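Local coordinates for SidF, inhibitor of growth family, member 3 (Legionella pneumophila subsp. pneumophila, PDB 4FYE), which is a phosphoinositide phosphatase that probably removes the 3-phosphate from phosphatidylinositol phosphates such as phosphatidylinositol 3,4,5-trisphosphate, at residues I302-Q307 against A392-Q397; V380-D385 against Y410-M414. The protein carries 1 engineered substitution. The contacts are given in a common frame with arbitrary orientation. Residues are numbered along the deposited sequence.

Interaction 1: residues I302-Q307 against A392-Q397; sequences IQTLAQ and AKITIQ
Start with a turn and a half of regular α-helix, 302-307, part of the long helix 284-311, and lay it over the extended strand 392-397. The segment axes approach to 8.1 Å and their N-to-C directions diverge by 45° (signed crossing −45°). In register, Ile302 sits nearest Ala392 (CA to CA 7.5 Å), Gln303 nearest Ile394 (5.6 Å) and Gln307 nearest Ile396 (6.3 Å). Ile302, chi1 m and chi2 t, points toward the strand, its CD1 4.1 Å from Ala392 CB and its CB 4.4 Å from Ile394 CD1. Gln303 comes next, with chi1 and chi2 both t: its CB packs on Ile394 CG1 at 3.3 Å, and the extended chain carries the amide out beside Thr395. Thr304 points away from the strand and Leu305 lies out of its reach; both side chains touch Phe267. One turn after Ile302, Ala306 places CB 3.8 Å from Ile396 CD1. Gln307 closes the contact; chi1 t and chi2 p bend its amide onto the backbone of Gln397, where Gln397 N donates to Gln307 OE1 (2.9 Å, 147°) and Gln307 NE2 donates to Gln397 O (2.9 Å, 151°). Strand 391-399 is an edge strand of its four-stranded mixed sheet: Ala392, Ile394 and Ile396 bond through their backbones to strand 402-416, while Gln397 offers its NH and CO on the other side. The chemistry is therefore divided: Ile302, Ala306 and the aliphatic part of Gln303 rest on Ala392, Ile394 and Ile396, while the Gln307 amide mimics a neighbouring strand's peptide, satisfying one residue of the sheet edge.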
loop_
_atom_site.group_PDB
_atom_site.type_symbol
_atom_site.label_atom_id
_atom_site.label_comp_id
_atom_site.label_asym_id
_atom_site.label_seq_id
_atom_site.Cartn_x
_atom_site.Cartn_y
_atom_site.Cartn_z
ATOM N N ILE A 302 -12.652 -4.283 3.933
ATOM C CA ILE A 302 -13.589 -4.936 2.999
ATOM C C ILE A 302 -14.426 -3.874 2.342
ATOM O O ILE A 302 -14.663 -3.888 1.148
ATOM C CB ILE A 302 -14.481 -5.968 3.670
ATOM C CG1 ILE A 302 -13.593 -6.981 4.383
ATOM C CG2 ILE A 302 -15.443 -6.611 2.651
ATOM C CD1 ILE A 302 -14.220 -8.323 4.584
ATOM N N GLN A 303 -14.838 -2.908 3.122
ATOM C CA GLN A 303 -15.615 -1.857 2.579
ATOM C C GLN A 303 -14.845 -1.076 1.494
ATOM O O GLN A 303 -15.405 -0.753 0.431
ATOM C CB GLN A 303 -16.051 -0.931 3.700
ATOM C CG GLN A 303 -16.971 0.164 3.211
ATOM C CD GLN A 303 -17.565 0.942 4.336
ATOM O OE1 GLN A 303 -17.032 1.995 4.688
ATOM N NE2 GLN A 303 -18.642 0.424 4.935
ATOM N N THR A 304 -13.568 -0.820 1.727
ATOM C CA THR A 304 -12.749 -0.057 0.774
ATOM C C THR A 304 -12.480 -0.925 -0.476
ATOM O O THR A 304 -12.496 -0.391 -1.569
ATOM C CB THR A 304 -11.455 0.397 1.470
ATOM O OG1 THR A 304 -11.821 1.101 2.654
ATOM C CG2 THR A 304 -10.534 1.323 0.593
ATOM N N LEU A 305 -12.286 -2.247 -0.365
ATOM C CA LEU A 305 -12.085 -2.958 -1.605
ATOM C C LEU A 305 -13.338 -2.990 -2.470
ATOM O O LEU A 305 -13.278 -2.884 -3.706
ATOM C CB LEU A 305 -11.615 -4.346 -1.339
ATOM C CG LEU A 305 -10.315 -4.602 -0.567
ATOM C CD1 LEU A 305 -9.629 -5.780 -1.174
ATOM C CD2 LEU A 305 -9.280 -3.511 -0.429
ATOM N N ALA A 306 -14.508 -3.063 -1.846
ATOM C CA ALA A 306 -15.757 -3.111 -2.622
ATOM C C ALA A 306 -15.971 -1.807 -3.361
ATOM O O ALA A 306 -16.443 -1.816 -4.482
ATOM C CB ALA A 306 -16.940 -3.392 -1.716
ATOM N N GLN A 307 -15.639 -0.672 -2.722
ATOM C CA GLN A 307 -15.755 0.678 -3.370
ATOM C C GLN A 307 -14.780 0.738 -4.532
ATOM O O GLN A 307 -15.133 1.287 -5.557
ATOM C CB GLN A 307 -15.492 1.885 -2.375
ATOM C CG GLN A 307 -16.122 3.247 -2.806
ATOM C CD GLN A 307 -17.653 3.357 -2.597
ATOM O OE1 GLN A 307 -18.185 3.095 -1.507
ATOM N NE2 GLN A 307 -18.369 3.782 -3.631
ATOM N N ALA A 392 -19.422 -9.922 4.528
ATOM C CA ALA A 392 -19.518 -8.794 5.494
ATOM C C ALA A 392 -20.504 -7.716 5.111
ATOM O O ALA A 392 -20.588 -7.366 3.948
ATOM C CB ALA A 392 -18.166 -8.162 5.730
ATOM N N LYS A 393 -21.205 -7.149 6.091
ATOM C CA LYS A 393 -22.210 -6.146 5.791
ATOM C C LYS A 393 -21.555 -4.805 5.748
ATOM O O LYS A 393 -20.947 -4.403 6.711
ATOM C CB LYS A 393 -23.336 -6.190 6.799
ATOM C CG LYS A 393 -23.937 -7.572 6.823
ATOM C CD LYS A 393 -25.295 -7.694 7.503
ATOM C CE LYS A 393 -25.857 -9.066 7.151
ATOM N NZ LYS A 393 -27.161 -9.380 7.798
ATOM N N ILE A 394 -21.678 -4.117 4.624
ATOM C CA ILE A 394 -20.821 -2.969 4.316
ATOM C C ILE A 394 -21.650 -1.808 3.787
ATOM O O ILE A 394 -22.818 -1.969 3.604
ATOM C CB ILE A 394 -19.669 -3.429 3.351
ATOM C CG1 ILE A 394 -18.419 -3.217 4.095
ATOM C CG2 ILE A 394 -19.724 -2.931 1.878
ATOM C CD1 ILE A 394 -18.306 -4.302 5.130
ATOM N N THR A 395 -21.058 -0.643 3.579
ATOM C CA THR A 395 -21.802 0.507 3.045
ATOM C C THR A 395 -21.120 0.924 1.756
ATOM O O THR A 395 -19.917 0.977 1.726
ATOM C CB THR A 395 -21.764 1.688 4.046
ATOM O OG1 THR A 395 -22.634 1.375 5.125
ATOM C CG2 THR A 395 -22.236 2.965 3.426
ATOM N N ILE A 396 -21.882 1.221 0.703
ATOM C CA ILE A 396 -21.301 1.583 -0.553
ATOM C C ILE A 396 -21.810 2.973 -0.817
ATOM O O ILE A 396 -23.027 3.184 -0.854
ATOM C CB ILE A 396 -21.780 0.620 -1.685
ATOM C CG1 ILE A 396 -21.224 -0.803 -1.469
ATOM C CG2 ILE A 396 -21.484 1.161 -3.094
ATOM C CD1 ILE A 396 -19.839 -0.953 -1.949
ATOM N N GLN A 397 -20.886 3.907 -1.004
ATOM C CA GLN A 397 -21.254 5.249 -1.495
ATOM C C GLN A 397 -21.756 5.249 -2.942
ATOM O O GLN A 397 -20.991 4.893 -3.841
ATOM C CB GLN A 397 -20.022 6.130 -1.506
ATOM C CG GLN A 397 -19.518 6.573 -0.178
ATOM C CD GLN A 397 -20.640 7.135 0.638
ATOM O OE1 GLN A 397 -21.019 6.542 1.662
ATOM N NE2 GLN A 397 -21.229 8.250 0.166
#

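Interaction 2: residues V380-D385 against Y410-M414; sequences VRQMMD and YQARM
Met384, Met414 and Tyr410 lose the most surface here, and the contact can be built from them. Lay the α-helical segment 380-385 along the extended segment 410-414, roughly antiparallel (152°, signed −152°), axes 8.3 Å apart at closest approach, with Met384 CA 5.7 Å from Ala412 CA and Arg381 CA 6.6 Å from Met414 CA. Met384 (chi1 m, chi2 t, chi3 p) wedges in centrally: its CE touches Ala412 CB at 3.7 Å and Tyr410 OH at 3.2 Å, and its SD lies 4.0 Å from Met414 CB. Met414, all t, stretches over the helix, so that its SD meets Arg381 CB at 3.2 Å and its CE meets Val380 CG1 at 4.2 Å. Tyr410, chi1 t, also points toward the helix; its hydroxyl is hydrogen-bonded to Glu356 on strand 353-360. Arg381 turns its charge away, bridging from NE to Asp385 OD2 (2.8 Å) one helical turn on and also pairing with Glu543 of helix 522-583. This is helix-on-sheet packing, with Tyr410, Ala412 and Met414 alternating onto the covered face. No hydrogen bond or salt bridge spans the two segments, so van der Waals contacts, chiefly of the two methionine side chains, hold them, and the charges are settled around it.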
loop_
_atom_site.group_PDB
_atom_site.type_symbol
_atom_site.label_atom_id
_atom_site.label_comp_id
_atom_site.label_asym_id
_atom_site.label_seq_id
_atom_site.Cartn_x
_atom_site.Cartn_y
_atom_site.Cartn_z
ATOM N N VAL A 380 -3.351 -9.943 11.934
ATOM C CA VAL A 380 -3.927 -9.493 10.690
ATOM C C VAL A 380 -4.226 -10.755 9.924
ATOM O O VAL A 380 -5.354 -10.947 9.432
ATOM C CB VAL A 380 -2.980 -8.522 9.932
ATOM C CG1 VAL A 380 -3.378 -8.417 8.476
ATOM C CG2 VAL A 380 -2.937 -7.136 10.578
ATOM N N ARG A 381 -3.253 -11.661 9.885
ATOM C CA ARG A 381 -3.458 -12.955 9.233
ATOM C C ARG A 381 -4.663 -13.744 9.810
ATOM O O ARG A 381 -5.405 -14.366 9.084
ATOM C CB ARG A 381 -2.135 -13.733 9.206
ATOM C CG ARG A 381 -2.194 -15.180 9.622
ATOM C CD ARG A 381 -2.622 -16.078 8.496
ATOM N NE ARG A 381 -3.634 -17.029 8.945
ATOM C CZ ARG A 381 -3.992 -17.303 10.207
ATOM N NH1 ARG A 381 -3.418 -16.713 11.246
ATOM N NH2 ARG A 381 -4.948 -18.192 10.430
ATOM N N GLN A 382 -4.910 -13.636 11.099
ATOM C CA GLN A 382 -6.038 -14.327 11.715
ATOM C C GLN A 382 -7.388 -13.664 11.353
ATOM O O GLN A 382 -8.382 -14.359 11.017
ATOM C CB GLN A 382 -5.784 -14.373 13.222
ATOM C CG GLN A 382 -6.968 -14.659 14.117
ATOM C CD GLN A 382 -6.573 -14.910 15.572
ATOM O OE1 GLN A 382 -7.237 -15.701 16.263
ATOM N NE2 GLN A 382 -5.477 -14.269 16.039
ATOM N N MET A 383 -7.427 -12.328 11.394
ATOM C CA MET A 383 -8.654 -11.601 11.035
ATOM C C MET A 383 -8.990 -11.690 9.504
ATOM O O MET A 383 -10.138 -11.863 9.120
ATOM C CB MET A 383 -8.652 -10.165 11.601
ATOM C CG MET A 383 -8.253 -10.038 13.071
ATOM S SD MET A 383 -9.210 -10.964 14.334
ATOM C CE MET A 383 -8.933 -12.647 13.889
ATOM N N MET A 384 -7.982 -11.609 8.644
ATOM C CA MET A 384 -8.191 -11.890 7.233
ATOM C C MET A 384 -8.817 -13.258 7.031
ATOM O O MET A 384 -9.779 -13.394 6.250
ATOM C CB MET A 384 -6.882 -11.756 6.398
ATOM C CG MET A 384 -6.386 -10.317 6.205
ATOM S SD MET A 384 -4.876 -10.271 5.200
ATOM C CE MET A 384 -5.624 -10.975 3.752
ATOM N N ASP A 385 -8.281 -14.276 7.708
ATOM C CA ASP A 385 -8.829 -15.653 7.572
ATOM C C ASP A 385 -10.182 -15.822 8.280
ATOM O O ASP A 385 -10.962 -16.711 7.918
ATOM C CB ASP A 385 -7.843 -16.730 8.065
ATOM C CG ASP A 385 -6.946 -17.307 6.947
ATOM O OD1 ASP A 385 -7.325 -17.295 5.737
ATOM O OD2 ASP A 385 -5.828 -17.782 7.304
ATOM N N TYR A 410 -15.781 -12.197 0.869
ATOM C CA TYR A 410 -14.327 -11.946 1.071
ATOM C C TYR A 410 -13.458 -13.195 0.895
ATOM O O TYR A 410 -13.860 -14.305 1.227
ATOM C CB TYR A 410 -14.076 -11.228 2.393
ATOM C CG TYR A 410 -12.644 -10.866 2.688
ATOM C CD1 TYR A 410 -12.060 -9.685 2.189
ATOM C CD2 TYR A 410 -11.858 -11.710 3.503
ATOM C CE1 TYR A 410 -10.726 -9.380 2.486
ATOM C CE2 TYR A 410 -10.563 -11.399 3.828
ATOM C CZ TYR A 410 -9.997 -10.258 3.329
ATOM O OH TYR A 410 -8.700 -10.040 3.642
ATOM N N GLN A 411 -12.295 -13.011 0.284
ATOM C CA GLN A 411 -11.291 -14.053 0.147
ATOM C C GLN A 411 -9.940 -13.421 0.452
ATOM O O GLN A 411 -9.587 -12.405 -0.140
ATOM C CB GLN A 411 -11.270 -14.622 -1.265
ATOM C CG GLN A 411 -12.548 -15.368 -1.642
ATOM C CD GLN A 411 -12.373 -16.232 -2.885
ATOM O OE1 GLN A 411 -12.771 -15.832 -3.987
ATOM N NE2 GLN A 411 -11.771 -17.418 -2.717
ATOM N N ALA A 412 -9.209 -14.040 1.365
ATOM C CA ALA A 412 -7.918 -13.627 1.793
ATOM C C ALA A 412 -6.729 -14.373 1.137
ATOM O O ALA A 412 -6.763 -15.581 0.862
ATOM C CB ALA A 412 -7.835 -13.857 3.266
ATOM N N ARG A 413 -5.668 -13.623 0.897
ATOM C CA ARG A 413 -4.405 -14.219 0.614
ATOM C C ARG A 413 -3.363 -13.305 1.290
ATOM O O ARG A 413 -3.301 -12.098 1.054
ATOM C CB ARG A 413 -4.139 -14.319 -0.894
ATOM C CG ARG A 413 -5.241 -14.867 -1.795
ATOM C CD ARG A 413 -5.034 -16.325 -1.800
ATOM N NE ARG A 413 -5.838 -16.995 -2.777
ATOM C CZ ARG A 413 -6.973 -17.612 -2.472
ATOM N NH1 ARG A 413 -7.416 -17.570 -1.221
ATOM N NH2 ARG A 413 -7.653 -18.273 -3.409
ATOM N N MET A 414 -2.531 -13.900 2.127
ATOM C CA MET A 414 -1.651 -13.129 2.883
ATOM C C MET A 414 -0.322 -13.778 2.843
ATOM O O MET A 414 -0.259 -14.980 3.086
ATOM C CB MET A 414 -2.096 -13.022 4.312
ATOM C CG MET A 414 -1.012 -12.223 5.015
ATOM S SD MET A 414 -1.501 -11.896 6.667
ATOM C CE MET A 414 -0.184 -10.971 7.348
#

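Following the chain, helix 284-311 comes first, then strand 353-360, helix 373-387, and the antiparallel pair 391-399 and 402-416. Interaction 1 closes the longer loop, returning to helix 284-311 after 84 intervening residues; interaction 2 closes a shorter one of 24, mostly strand. Their segments alternate, so the two loops cross rather than nest: helix 380-385 lies inside the first loop, and strand 392-397 inside the second. The contact centres are 16 Å apart, yet they touch directly, Ile302 CD1 packing 3.5 Å from Tyr410 CD1. Together they fasten two helices to adjacent strands of one mixed sheet, with Tyr410 meeting both helices.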